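Local coordinates for cobalamin biosynthesis protein CobN (Mycobacterium tuberculosis, PDB 7C6O), which probably acts as the large catalytic subunit of cobaltochelatase, which inserts cobalt into the corrin ring of hydrogenobyrinic acid a,c-diamide during cobalamin biosynthesis, at residues 73-78 / 94-99; 83-88 / 101-106; 994-999 / 1049-1054; 1080-1085 / 1090-1095. All blocks are in the same frame, centred on the assembly; numbering follows the deposited sequence.

Contact 1 (73-78 / 94-99); sequences LELTDL and RAWQSG
Leu-75 of helix 72-79 carries this contact, reaching with its two methyls to Trp-96 and to the backbone of Gly-99. The segments belong to helices 72-79 and 97-105 of an alpha/beta layer built on a four-stranded parallel sheet of strand order 2-1-3-4, as in doubly wound, flavodoxin-like folds. The close packing begins within 94-99: the CA of Gly-99 lies over the centre of the indole, 3.5 Å above its plane. Because Gly-99 has no side chain, the ring can fold back flat over the first turn of its own helix, just after the N-cap position that Trp-96 itself occupies. With CG of Trp-96 turned opposite the backbone N (chi1 -161°), the six-membered ring is presented to Leu-75, whose CD1 stands 4.2 Å from CH2 of Trp-96 and approaches obliquely. The two side chains come from opposite directions. Leu-45 of strand 42-46 touches both of them, while Ile-87 and Ile-89 of strand 84-89 add to the apolar bed of the indole.

The outer side is far looser. Glu-74, Thr-76 and Asp-77 in one segment and Gln-97 and Ser-98 in the other are exposed and do not touch the opposing segment. Glu-74 OE1 is hydrogen-bonded to the backbone N of Ser-71, near the start of helix 72-79. Only about 100 Å² is buried in all; Leu-75 CD2 lies 4.0 Å from both CA and O of Gly-99.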
loop_
_atom_site.group_PDB
_atom_site.type_symbol
_atom_site.label_atom_id
_atom_site.label_comp_id
_atom_site.label_asym_id
_atom_site.label_seq_id
_atom_site.Cartn_x
_atom_site.Cartn_y
_atom_site.Cartn_z
ATOM N N LEU A 73 19.038 -8.443 -47.143
ATOM C CA LEU A 73 19.318 -9.834 -47.485
ATOM C C LEU A 73 18.154 -10.741 -47.110
ATOM O O LEU A 73 17.793 -11.644 -47.875
ATOM C CB LEU A 73 20.600 -10.296 -46.793
ATOM C CG LEU A 73 20.960 -11.779 -46.923
ATOM C CD1 LEU A 73 21.152 -12.168 -48.382
ATOM C CD2 LEU A 73 22.205 -12.098 -46.111
ATOM N N GLU A 74 17.559 -10.524 -45.936
ATOM C CA GLU A 74 16.423 -11.340 -45.524
ATOM C C GLU A 74 15.237 -11.162 -46.464
ATOM O O GLU A 74 14.501 -12.121 -46.722
ATOM C CB GLU A 74 16.029 -11.000 -44.088
ATOM C CG GLU A 74 17.002 -11.525 -43.045
ATOM C CD GLU A 74 16.715 -10.991 -41.656
ATOM O OE1 GLU A 74 16.077 -9.922 -41.549
ATOM O OE2 GLU A 74 17.130 -11.639 -40.673
ATOM N N LEU A 75 15.042 -9.951 -46.992
ATOM C CA LEU A 75 13.940 -9.716 -47.919
ATOM C C LEU A 75 14.133 -10.501 -49.212
ATOM O O LEU A 75 13.227 -11.216 -49.656
ATOM C CB LEU A 75 13.803 -8.222 -48.212
ATOM C CG LEU A 75 12.807 -7.836 -49.311
ATOM C CD1 LEU A 75 11.389 -8.281 -48.952
ATOM C CD2 LEU A 75 12.852 -6.340 -49.584
ATOM N N THR A 76 15.311 -10.382 -49.832
ATOM C CA THR A 76 15.553 -11.091 -51.087
ATOM C C THR A 76 15.539 -12.603 -50.892
ATOM O O THR A 76 15.095 -13.339 -51.781
ATOM C CB THR A 76 16.881 -10.644 -51.701
ATOM O OG1 THR A 76 17.911 -10.694 -50.707
ATOM C CG2 THR A 76 16.769 -9.225 -52.240
ATOM N N ASP A 77 16.018 -13.083 -49.742
ATOM C CA ASP A 77 15.924 -14.510 -49.446
ATOM C C ASP A 77 14.470 -14.964 -49.387
ATOM O O ASP A 77 14.115 -16.012 -49.938
ATOM C CB ASP A 77 16.635 -14.826 -48.129
ATOM C CG ASP A 77 18.146 -14.902 -48.278
ATOM O OD1 ASP A 77 18.648 -14.779 -49.416
ATOM O OD2 ASP A 77 18.831 -15.087 -47.248
ATOM N N LEU A 78 13.613 -14.186 -48.721
ATOM C CA LEU A 78 12.197 -14.534 -48.663
ATOM C C LEU A 78 11.543 -14.440 -50.037
ATOM O O LEU A 78 10.677 -15.255 -50.374
ATOM C CB LEU A 78 11.475 -13.630 -47.666
ATOM C CG LEU A 78 11.735 -13.932 -46.193
ATOM C CD1 LEU A 78 11.237 -12.793 -45.328
ATOM C CD2 LEU A 78 11.058 -15.236 -45.811
ATOM N N ARG A 94 5.952 5.758 -49.730
ATOM C CA ARG A 94 7.200 6.358 -49.272
ATOM C C ARG A 94 7.664 5.824 -47.921
ATOM O O ARG A 94 8.831 6.030 -47.568
ATOM C CB ARG A 94 7.054 7.881 -49.201
ATOM N N ALA A 95 6.797 5.151 -47.160
ATOM C CA ALA A 95 7.185 4.647 -45.846
ATOM C C ALA A 95 8.057 3.399 -45.920
ATOM O O ALA A 95 8.699 3.049 -44.925
ATOM C CB ALA A 95 5.947 4.352 -45.000
ATOM N N TRP A 96 8.079 2.714 -47.057
ATOM C CA TRP A 96 8.985 1.588 -47.255
ATOM C C TRP A 96 9.335 1.499 -48.737
ATOM O O TRP A 96 9.205 0.451 -49.369
ATOM C CB TRP A 96 8.374 0.282 -46.745
ATOM C CG TRP A 96 9.400 -0.791 -46.507
ATOM C CD1 TRP A 96 10.643 -0.628 -45.963
ATOM C CD2 TRP A 96 9.280 -2.186 -46.821
ATOM N NE1 TRP A 96 11.298 -1.835 -45.909
ATOM C CE2 TRP A 96 10.484 -2.806 -46.431
ATOM C CE3 TRP A 96 8.271 -2.969 -47.390
ATOM C CZ2 TRP A 96 10.706 -4.173 -46.591
ATOM C CZ3 TRP A 96 8.494 -4.327 -47.548
ATOM C CH2 TRP A 96 9.702 -4.914 -47.150
ATOM N N GLN A 97 9.790 2.619 -49.303
ATOM C CA GLN A 97 10.026 2.684 -50.742
ATOM C C GLN A 97 11.115 1.710 -51.175
ATOM O O GLN A 97 11.027 1.114 -52.255
ATOM C CB GLN A 97 10.392 4.112 -51.148
ATOM C CG GLN A 97 10.686 4.269 -52.632
ATOM C CD GLN A 97 10.929 5.710 -53.039
ATOM O OE1 GLN A 97 10.881 6.620 -52.212
ATOM N NE2 GLN A 97 11.190 5.923 -54.325
ATOM N N SER A 98 12.149 1.534 -50.350
ATOM C CA SER A 98 13.235 0.628 -50.714
ATOM C C SER A 98 12.738 -0.809 -50.810
ATOM O O SER A 98 13.033 -1.518 -51.781
ATOM C CB SER A 98 14.376 0.742 -49.703
ATOM O OG SER A 98 13.976 0.279 -48.424
ATOM N N GLY A 99 11.979 -1.259 -49.810
ATOM C CA GLY A 99 11.466 -2.618 -49.841
ATOM C C GLY A 99 10.446 -2.832 -50.942
ATOM O O GLY A 99 10.450 -3.868 -51.613
#

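Contact 2 (83-88 / 101-106); sequences SIVVIR and DTVIAG
Val-103 meets two strand residues at once, one with each methyl. Its CG1 is 4.0 Å from CG1 of Val-85, and its CG2 is 3.8 Å from CD1 of Ile-87; both pairs meet tip to tip. The fork follows from the first torsion of Val-103 (chi1 173°), which sends CG1 opposite the backbone N and CG2 opposite the carbonyl carbon, while Ile-87 answers with an extended end (chi2 174°) that carries CD1 out from the sheet. Val-85 and Ile-87, two residues apart on strand 84-89, point to the same face, and Val-86 between them points away from the helix.

The next shell closes around this apolar core. Leu-79 of helix 72-79 touches both Val-85 and Val-103, Ala-110 of the neighbouring strand lies against Val-103, and Leu-112 of the same strand borders Ile-87. Thr-102 turns its hydroxyl back to its own helix, where OG1 is hydrogen-bonded to Ser-98 O.

Further out, the strand is fixed by backbone bonds on both edges: Val-85 pairs with Pro-109 and Val-111, Ile-84 and Val-86 with Leu-43. On the other face Ile-84 and Val-86 rest on Leu-156 of helix 146-161, and Arg-88 at the end of the segment forms a salt bridge with Asp-51. A bound sodium ion, held by Asp-125 and Ser-127, is about 12 Å from the side chain of Val-103. Strand 84-89, helix 97-105 and the adjacent parallel strand 110-114 thus make a beta-alpha-beta crossover, the repeating unit of doubly wound alpha/beta domains, with the helix laid on the sheet through branched aliphatic side chains.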
loop_
_atom_site.group_PDB
_atom_site.type_symbol
_atom_site.label_atom_id
_atom_site.label_comp_id
_atom_site.label_asym_id
_atom_site.label_seq_id
_atom_site.Cartn_x
_atom_site.Cartn_y
_atom_site.Cartn_z
ATOM N N SER A 83 5.637 -17.090 -54.599
ATOM C CA SER A 83 4.888 -16.995 -55.846
ATOM C C SER A 83 4.070 -15.716 -55.921
ATOM O O SER A 83 3.830 -15.200 -57.021
ATOM C CB SER A 83 3.955 -18.199 -56.002
ATOM O OG SER A 83 4.671 -19.419 -55.946
ATOM N N ILE A 84 3.620 -15.218 -54.772
ATOM C CA ILE A 84 2.911 -13.949 -54.653
ATOM C C ILE A 84 3.427 -13.259 -53.401
ATOM O O ILE A 84 3.725 -13.916 -52.399
ATOM C CB ILE A 84 1.381 -14.145 -54.564
ATOM C CG1 ILE A 84 0.863 -14.999 -55.720
ATOM C CG2 ILE A 84 0.665 -12.800 -54.552
ATOM C CD1 ILE A 84 -0.611 -15.322 -55.608
ATOM N N VAL A 85 3.537 -11.934 -53.454
ATOM C CA VAL A 85 3.955 -11.139 -52.307
ATOM C C VAL A 85 2.844 -10.157 -51.964
ATOM O O VAL A 85 2.245 -9.546 -52.856
ATOM C CB VAL A 85 5.276 -10.389 -52.573
ATOM C CG1 VAL A 85 5.788 -9.750 -51.284
ATOM C CG2 VAL A 85 6.312 -11.332 -53.151
ATOM N N VAL A 86 2.572 -10.014 -50.669
ATOM C CA VAL A 86 1.618 -9.042 -50.151
ATOM C C VAL A 86 2.342 -8.162 -49.146
ATOM O O VAL A 86 2.993 -8.673 -48.229
ATOM C CB VAL A 86 0.406 -9.723 -49.492
ATOM C CG1 VAL A 86 -0.544 -8.679 -48.922
ATOM C CG2 VAL A 86 -0.304 -10.605 -50.491
ATOM N N ILE A 87 2.224 -6.848 -49.317
ATOM C CA ILE A 87 2.844 -5.870 -48.430
ATOM C C ILE A 87 1.743 -5.004 -47.831
ATOM O O ILE A 87 0.925 -4.442 -48.568
ATOM C CB ILE A 87 3.874 -5.004 -49.177
ATOM C CG1 ILE A 87 4.984 -5.878 -49.771
ATOM C CG2 ILE A 87 4.453 -3.945 -48.253
ATOM C CD1 ILE A 87 5.963 -5.111 -50.636
ATOM N N ARG A 88 1.722 -4.900 -46.502
ATOM C CA ARG A 88 0.768 -4.047 -45.796
ATOM C C ARG A 88 1.532 -3.158 -44.824
ATOM O O ARG A 88 2.142 -3.660 -43.875
ATOM C CB ARG A 88 -0.279 -4.883 -45.045
ATOM C CG ARG A 88 -1.368 -4.055 -44.357
ATOM C CD ARG A 88 -2.580 -4.915 -43.993
ATOM N NE ARG A 88 -3.669 -4.119 -43.427
ATOM C CZ ARG A 88 -3.947 -4.049 -42.128
ATOM N NH1 ARG A 88 -3.223 -4.733 -41.251
ATOM N NH2 ARG A 88 -4.954 -3.298 -41.705
ATOM N N ASP A 101 10.206 -1.112 -53.812
ATOM C CA ASP A 101 10.893 -1.095 -55.101
ATOM C C ASP A 101 11.601 -2.417 -55.369
ATOM O O ASP A 101 11.625 -2.897 -56.510
ATOM C CB ASP A 101 11.892 0.061 -55.158
ATOM C CG ASP A 101 11.216 1.413 -55.274
ATOM O OD1 ASP A 101 10.029 1.456 -55.660
ATOM O OD2 ASP A 101 11.875 2.435 -54.985
ATOM N N THR A 102 12.179 -3.025 -54.329
ATOM C CA THR A 102 12.865 -4.302 -54.502
ATOM C C THR A 102 11.890 -5.402 -54.906
ATOM O O THR A 102 12.183 -6.207 -55.799
ATOM C CB THR A 102 13.597 -4.679 -53.213
ATOM O OG1 THR A 102 14.634 -3.724 -52.954
ATOM C CG2 THR A 102 14.210 -6.067 -53.326
ATOM N N VAL A 103 10.723 -5.450 -54.262
ATOM C CA VAL A 103 9.732 -6.473 -54.592
ATOM C C VAL A 103 9.253 -6.305 -56.029
ATOM O O VAL A 103 9.188 -7.271 -56.799
ATOM C CB VAL A 103 8.563 -6.422 -53.592
ATOM C CG1 VAL A 103 7.451 -7.365 -54.023
ATOM C CG2 VAL A 103 9.054 -6.780 -52.202
ATOM N N ILE A 104 8.930 -5.070 -56.416
ATOM C CA ILE A 104 8.412 -4.818 -57.757
ATOM C C ILE A 104 9.464 -5.146 -58.810
ATOM O O ILE A 104 9.155 -5.741 -59.850
ATOM C CB ILE A 104 7.920 -3.363 -57.868
ATOM C CG1 ILE A 104 6.647 -3.179 -57.038
ATOM C CG2 ILE A 104 7.688 -2.977 -59.323
ATOM C CD1 ILE A 104 6.162 -1.755 -56.967
ATOM N N ALA A 105 10.723 -4.782 -58.554
ATOM C CA ALA A 105 11.784 -5.059 -59.516
ATOM C C ALA A 105 12.040 -6.551 -59.687
ATOM O O ALA A 105 12.568 -6.960 -60.727
ATOM C CB ALA A 105 13.075 -4.358 -59.094
ATOM N N GLY A 106 11.675 -7.370 -58.701
ATOM C CA GLY A 106 11.940 -8.797 -58.750
ATOM C C GLY A 106 11.014 -9.608 -59.628
ATOM O O GLY A 106 11.303 -10.780 -59.887
#

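Contact 3 (994-999 / 1049-1054); sequences RIFGSK and RQYRRI
A water joins Arg-994 and Gln-1050, accepting a 2.8 Å hydrogen bond from Arg-994 NH2 and a weak, 3.4 Å one from Gln-1050 NE2. Beside this bridge the guanidinium and the amide lie stacked, their planes 12° apart. Gln-1050 OE1 sits 3.3 Å above the guanidinium plane, over its centre, so the oxygen's partial negative charge probably stabilises the cation electrostatically, although the angle to NH1 is too poor for a hydrogen bond. Both chains bend at chi2 (-64° for Arg-994, -47° for Gln-1050), which lets them cross at about a right angle. Acidic partners hold the two groups: Asp-935 forms a salt bridge with Arg-994 NE, and Asp-981 is hydrogen-bonded to Gln-1050 NE2.

The contact lies on one face of a mixed sheet in which strand 995-997 runs beside strand 935-940; helix 1044-1051 lies over it, and a type I turn from Tyr-1051 to Ile-1054 leads toward strand 1056-1061. Here Phe-996 supplies the apolar half. Gln-1050 CG lies at the edge of the Phe-996 ring, 4.4 Å from Phe-996 CZ, while Phe-996 CD2 meets the ring edge of Tyr-1051, 4.4 Å from Tyr-1051 CE1. Tyr-1051 OH is hydrogen-bonded to Tyr-1026 OH.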
loop_
_atom_site.group_PDB
_atom_site.type_symbol
_atom_site.label_atom_id
_atom_site.label_comp_id
_atom_site.label_asym_id
_atom_site.label_seq_id
_atom_site.Cartn_x
_atom_site.Cartn_y
_atom_site.Cartn_z
ATOM N N ARG A 994 23.114 3.802 -2.960
ATOM C CA ARG A 994 22.500 4.596 -1.896
ATOM C C ARG A 994 21.176 4.047 -1.384
ATOM O O ARG A 994 20.751 4.453 -0.295
ATOM C CB ARG A 994 22.274 6.041 -2.365
ATOM C CG ARG A 994 23.543 6.841 -2.610
ATOM C CD ARG A 994 24.329 7.043 -1.327
ATOM N NE ARG A 994 25.466 7.941 -1.523
ATOM C CZ ARG A 994 26.655 7.554 -1.978
ATOM N NH1 ARG A 994 26.867 6.281 -2.291
ATOM N NH2 ARG A 994 27.631 8.440 -2.125
ATOM N N ILE A 995 20.503 3.158 -2.109
ATOM C CA ILE A 995 19.160 2.707 -1.763
ATOM C C ILE A 995 19.252 1.310 -1.162
ATOM O O ILE A 995 19.751 0.378 -1.804
ATOM C CB ILE A 995 18.236 2.718 -2.988
ATOM C CG1 ILE A 995 18.310 4.070 -3.700
ATOM C CG2 ILE A 995 16.801 2.406 -2.574
ATOM C CD1 ILE A 995 17.582 4.098 -5.021
ATOM N N PHE A 996 18.756 1.159 0.062
ATOM C CA PHE A 996 18.766 -0.121 0.752
ATOM C C PHE A 996 17.350 -0.469 1.192
ATOM O O PHE A 996 16.508 0.414 1.368
ATOM C CB PHE A 996 19.725 -0.091 1.950
ATOM C CG PHE A 996 21.138 0.256 1.571
ATOM C CD1 PHE A 996 22.048 -0.739 1.251
ATOM C CD2 PHE A 996 21.547 1.579 1.503
ATOM C CE1 PHE A 996 23.348 -0.421 0.885
ATOM C CE2 PHE A 996 22.843 1.904 1.137
ATOM C CZ PHE A 996 23.744 0.903 0.831
ATOM N N GLY A 997 17.087 -1.763 1.344
ATOM C CA GLY A 997 15.758 -2.195 1.717
ATOM C C GLY A 997 15.746 -3.614 2.241
ATOM O O GLY A 997 16.792 -4.232 2.446
ATOM N N SER A 998 14.531 -4.119 2.463
ATOM C CA SER A 998 14.347 -5.487 2.928
ATOM C C SER A 998 14.975 -6.479 1.955
ATOM O O SER A 998 15.104 -6.211 0.759
ATOM C CB SER A 998 12.854 -5.799 3.087
ATOM O OG SER A 998 12.293 -5.112 4.193
ATOM N N LYS A 999 15.370 -7.633 2.487
ATOM C CA LYS A 999 15.867 -8.709 1.643
ATOM C C LYS A 999 14.826 -9.046 0.577
ATOM O O LYS A 999 13.623 -9.069 0.873
ATOM C CB LYS A 999 16.180 -9.949 2.488
ATOM C CG LYS A 999 16.749 -11.125 1.705
ATOM C CD LYS A 999 17.170 -12.263 2.623
ATOM C CE LYS A 999 17.814 -13.396 1.832
ATOM N NZ LYS A 999 18.237 -14.535 2.696
ATOM N N ARG A 1049 29.483 1.652 4.827
ATOM C CA ARG A 1049 30.221 2.821 4.361
ATOM C C ARG A 1049 29.323 4.051 4.295
ATOM O O ARG A 1049 29.726 5.141 4.717
ATOM C CB ARG A 1049 30.853 2.542 2.996
ATOM C CG ARG A 1049 31.909 1.448 3.019
ATOM C CD ARG A 1049 32.583 1.280 1.667
ATOM N NE ARG A 1049 33.526 2.359 1.397
ATOM C CZ ARG A 1049 34.781 2.377 1.837
ATOM N NH1 ARG A 1049 35.242 1.372 2.570
ATOM N NH2 ARG A 1049 35.575 3.398 1.545
ATOM N N GLN A 1050 28.101 3.895 3.781
ATOM C CA GLN A 1050 27.205 5.040 3.649
ATOM C C GLN A 1050 26.589 5.437 4.987
ATOM O O GLN A 1050 26.438 6.632 5.266
ATOM C CB GLN A 1050 26.108 4.746 2.622
ATOM C CG GLN A 1050 26.605 4.173 1.295
ATOM C CD GLN A 1050 27.796 4.924 0.720
ATOM O OE1 GLN A 1050 27.900 6.146 0.840
ATOM N NE2 GLN A 1050 28.706 4.188 0.087
ATOM N N TYR A 1051 26.223 4.463 5.825
ATOM C CA TYR A 1051 25.635 4.807 7.117
ATOM C C TYR A 1051 26.630 5.530 8.013
ATOM O O TYR A 1051 26.233 6.396 8.799
ATOM C CB TYR A 1051 25.096 3.556 7.817
ATOM C CG TYR A 1051 23.671 3.220 7.444
ATOM C CD1 TYR A 1051 23.305 3.063 6.113
ATOM C CD2 TYR A 1051 22.690 3.053 8.417
ATOM C CE1 TYR A 1051 22.007 2.755 5.757
ATOM C CE2 TYR A 1051 21.382 2.742 8.069
ATOM C CZ TYR A 1051 21.050 2.595 6.734
ATOM O OH TYR A 1051 19.759 2.285 6.359
ATOM N N ARG A 1052 27.924 5.207 7.902
ATOM C CA ARG A 1052 28.923 5.922 8.686
ATOM C C ARG A 1052 28.947 7.410 8.365
ATOM O O ARG A 1052 29.379 8.206 9.205
ATOM C CB ARG A 1052 30.316 5.319 8.469
ATOM C CG ARG A 1052 30.568 4.039 9.256
ATOM C CD ARG A 1052 32.023 3.593 9.158
ATOM N NE ARG A 1052 32.137 2.206 8.715
ATOM C CZ ARG A 1052 32.284 1.163 9.527
ATOM N NH1 ARG A 1052 32.343 1.338 10.841
ATOM N NH2 ARG A 1052 32.376 -0.059 9.020
ATOM N N ARG A 1053 28.480 7.803 7.180
ATOM C CA ARG A 1053 28.468 9.201 6.774
ATOM C C ARG A 1053 27.185 9.931 7.145
ATOM O O ARG A 1053 27.134 11.158 7.005
ATOM C CB ARG A 1053 28.681 9.317 5.261
ATOM C CG ARG A 1053 30.032 8.825 4.780
ATOM C CD ARG A 1053 30.266 9.235 3.337
ATOM N NE ARG A 1053 31.584 8.832 2.855
ATOM C CZ ARG A 1053 31.798 7.803 2.042
ATOM N NH1 ARG A 1053 30.779 7.071 1.612
ATOM N NH2 ARG A 1053 33.032 7.512 1.652
ATOM N N ILE A 1054 26.154 9.217 7.600
ATOM C CA ILE A 1054 24.869 9.852 7.870
ATOM C C ILE A 1054 25.023 10.858 9.000
ATOM O O ILE A 1054 25.396 10.502 10.126
ATOM C CB ILE A 1054 23.803 8.803 8.200
ATOM C CG1 ILE A 1054 23.520 7.933 6.974
ATOM C CG2 ILE A 1054 22.529 9.486 8.696
ATOM C CD1 ILE A 1054 22.555 6.791 7.247
HETATM O O HOH W 1 29.834 6.650 -2.043
#

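Contact 4 (1080-1085 / 1090-1095); sequences GMVATV and GQAPAA
Apolar packing joins the two segments, and Pro-1093 is at its centre, its ring crossing the side chains of Val-1082 and Val-1085 obliquely. The first torsion of Val-1085 (chi1 175°) turns CG1 opposite the backbone N and against the proline: Val-1085 CG1 comes to 3.6 Å from Pro-1093 CD and 3.8 Å from Pro-1093 CG, so this methyl bears on the flank of the pyrrolidine. One turn earlier, Val-1082 spreads its methyls: CG1 faces Pro-1093 CD and Ala-1092 CB, while CG2 reaches Ala-1095 CB at 3.9 Å.

Between the two segments there are no hydrogen bonds; each has polar bonds of its own. Gly-1080 O accepts from Thr-1084 N at 3.0 Å and from Thr-1084 OG1 at 2.8 Å, the two donors arriving from opposite faces of the carbonyl plane. In the other segment Gln-1091 NE2 bonds to Ala-1092 O at 3.1 Å, in the carbonyl plane and on a lone pair.

The chain leaves helix 1072-1089 at Gly-1090, with positive phi (84°); Thr-1089 OG1, hydrogen-bonded to Val-1085 O and Gln-1091 N, ties the two sides of this exit together. Strand 1094-1099 then completes the beta-alpha-beta unit begun by strand 1056-1061. With no polar pairing between the two segments, the fit of helix to returning strand rests on the shapes of two valines, a proline and small alanines.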
loop_
_atom_site.group_PDB
_atom_site.type_symbol
_atom_site.label_atom_id
_atom_site.label_comp_id
_atom_site.label_asym_id
_atom_site.label_seq_id
_atom_site.Cartn_x
_atom_site.Cartn_y
_atom_site.Cartn_z
ATOM N N GLY A 1080 16.022 2.537 14.302
ATOM C CA GLY A 1080 16.979 1.555 13.816
ATOM C C GLY A 1080 18.122 2.184 13.042
ATOM O O GLY A 1080 19.279 1.780 13.188
ATOM N N MET A 1081 17.816 3.182 12.210
ATOM C CA MET A 1081 18.879 3.893 11.508
ATOM C C MET A 1081 19.796 4.614 12.490
ATOM O O MET A 1081 21.023 4.551 12.361
ATOM C CB MET A 1081 18.285 4.876 10.501
ATOM C CG MET A 1081 19.327 5.711 9.772
ATOM S SD MET A 1081 18.628 6.746 8.470
ATOM C CE MET A 1081 18.282 5.524 7.203
ATOM N N VAL A 1082 19.216 5.293 13.485
ATOM C CA VAL A 1082 20.022 5.989 14.487
ATOM C C VAL A 1082 20.958 5.013 15.190
ATOM O O VAL A 1082 22.156 5.279 15.347
ATOM C CB VAL A 1082 19.113 6.716 15.496
ATOM C CG1 VAL A 1082 19.940 7.287 16.637
ATOM C CG2 VAL A 1082 18.317 7.814 14.803
ATOM N N ALA A 1083 20.425 3.869 15.623
ATOM C CA ALA A 1083 21.230 2.919 16.385
ATOM C C ALA A 1083 22.331 2.307 15.528
ATOM O O ALA A 1083 23.445 2.075 16.011
ATOM C CB ALA A 1083 20.337 1.824 16.969
ATOM N N THR A 1084 22.037 2.041 14.256
ATOM C CA THR A 1084 23.032 1.424 13.384
ATOM C C THR A 1084 24.185 2.380 13.101
ATOM O O THR A 1084 25.354 1.976 13.121
ATOM C CB THR A 1084 22.366 0.960 12.089
ATOM O OG1 THR A 1084 21.340 0.011 12.402
ATOM C CG2 THR A 1084 23.383 0.307 11.159
ATOM N N VAL A 1085 23.878 3.657 12.857
ATOM C CA VAL A 1085 24.930 4.656 12.688
ATOM C C VAL A 1085 25.752 4.782 13.966
ATOM O O VAL A 1085 26.986 4.876 13.921
ATOM C CB VAL A 1085 24.325 6.009 12.268
ATOM C CG1 VAL A 1085 25.403 7.088 12.204
ATOM C CG2 VAL A 1085 23.611 5.883 10.927
ATOM N N GLY A 1090 30.197 5.006 16.781
ATOM C CA GLY A 1090 30.316 5.357 18.179
ATOM C C GLY A 1090 29.581 6.616 18.583
ATOM O O GLY A 1090 29.541 6.934 19.778
ATOM N N GLN A 1091 28.998 7.342 17.634
ATOM C CA GLN A 1091 28.278 8.576 17.914
ATOM C C GLN A 1091 26.945 8.548 17.184
ATOM O O GLN A 1091 26.896 8.253 15.985
ATOM C CB GLN A 1091 29.093 9.803 17.490
ATOM C CG GLN A 1091 28.340 11.120 17.600
ATOM C CD GLN A 1091 27.879 11.416 19.013
ATOM O OE1 GLN A 1091 28.609 11.187 19.978
ATOM N NE2 GLN A 1091 26.658 11.920 19.144
ATOM N N ALA A 1092 25.872 8.848 17.902
ATOM C CA ALA A 1092 24.570 8.906 17.263
ATOM C C ALA A 1092 24.515 10.095 16.308
ATOM O O ALA A 1092 25.073 11.157 16.604
ATOM C CB ALA A 1092 23.458 9.020 18.304
ATOM N N PRO A 1093 23.875 9.948 15.155
ATOM C CA PRO A 1093 23.640 11.111 14.297
ATOM C C PRO A 1093 22.538 11.970 14.890
ATOM O O PRO A 1093 21.846 11.583 15.832
ATOM C CB PRO A 1093 23.212 10.487 12.970
ATOM C CG PRO A 1093 22.509 9.226 13.388
ATOM C CD PRO A 1093 23.235 8.732 14.622
ATOM N N ALA A 1094 22.382 13.164 14.328
ATOM C CA ALA A 1094 21.176 13.927 14.607
ATOM C C ALA A 1094 19.966 13.139 14.118
ATOM O O ALA A 1094 20.032 12.407 13.126
ATOM C CB ALA A 1094 21.237 15.298 13.932
ATOM N N ALA A 1095 18.858 13.260 14.843
ATOM C CA ALA A 1095 17.629 12.548 14.504
ATOM C C ALA A 1095 16.509 13.572 14.402
ATOM O O ALA A 1095 16.116 14.168 15.410
ATOM C CB ALA A 1095 17.305 11.473 15.543
#

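Contacts 1 and 2 share helix 97-105 and touch, their centres 8 Å apart: Leu-75 packs on Thr-102 and Val-103, and Trp-96 on Ile-87, making one continuous aliphatic and aromatic core in the outlying parallel-sheet unit. Contacts 3 and 4 lie on another sheet nearer the centre of the chain, their centres 12 Å apart; Tyr-1051 and Ile-1054 of the former pack against Met-1081, Val-1085 and Pro-1093 of the latter. All touching residues of contacts 2 and 3 are buried; contact 1 is mostly buried, with Trp-96 partly exposed, whereas contact 4 extends to exposed Gly-1090 and Gln-1091. Contact 3 alone adds a polar stack and a bridging water to its packing.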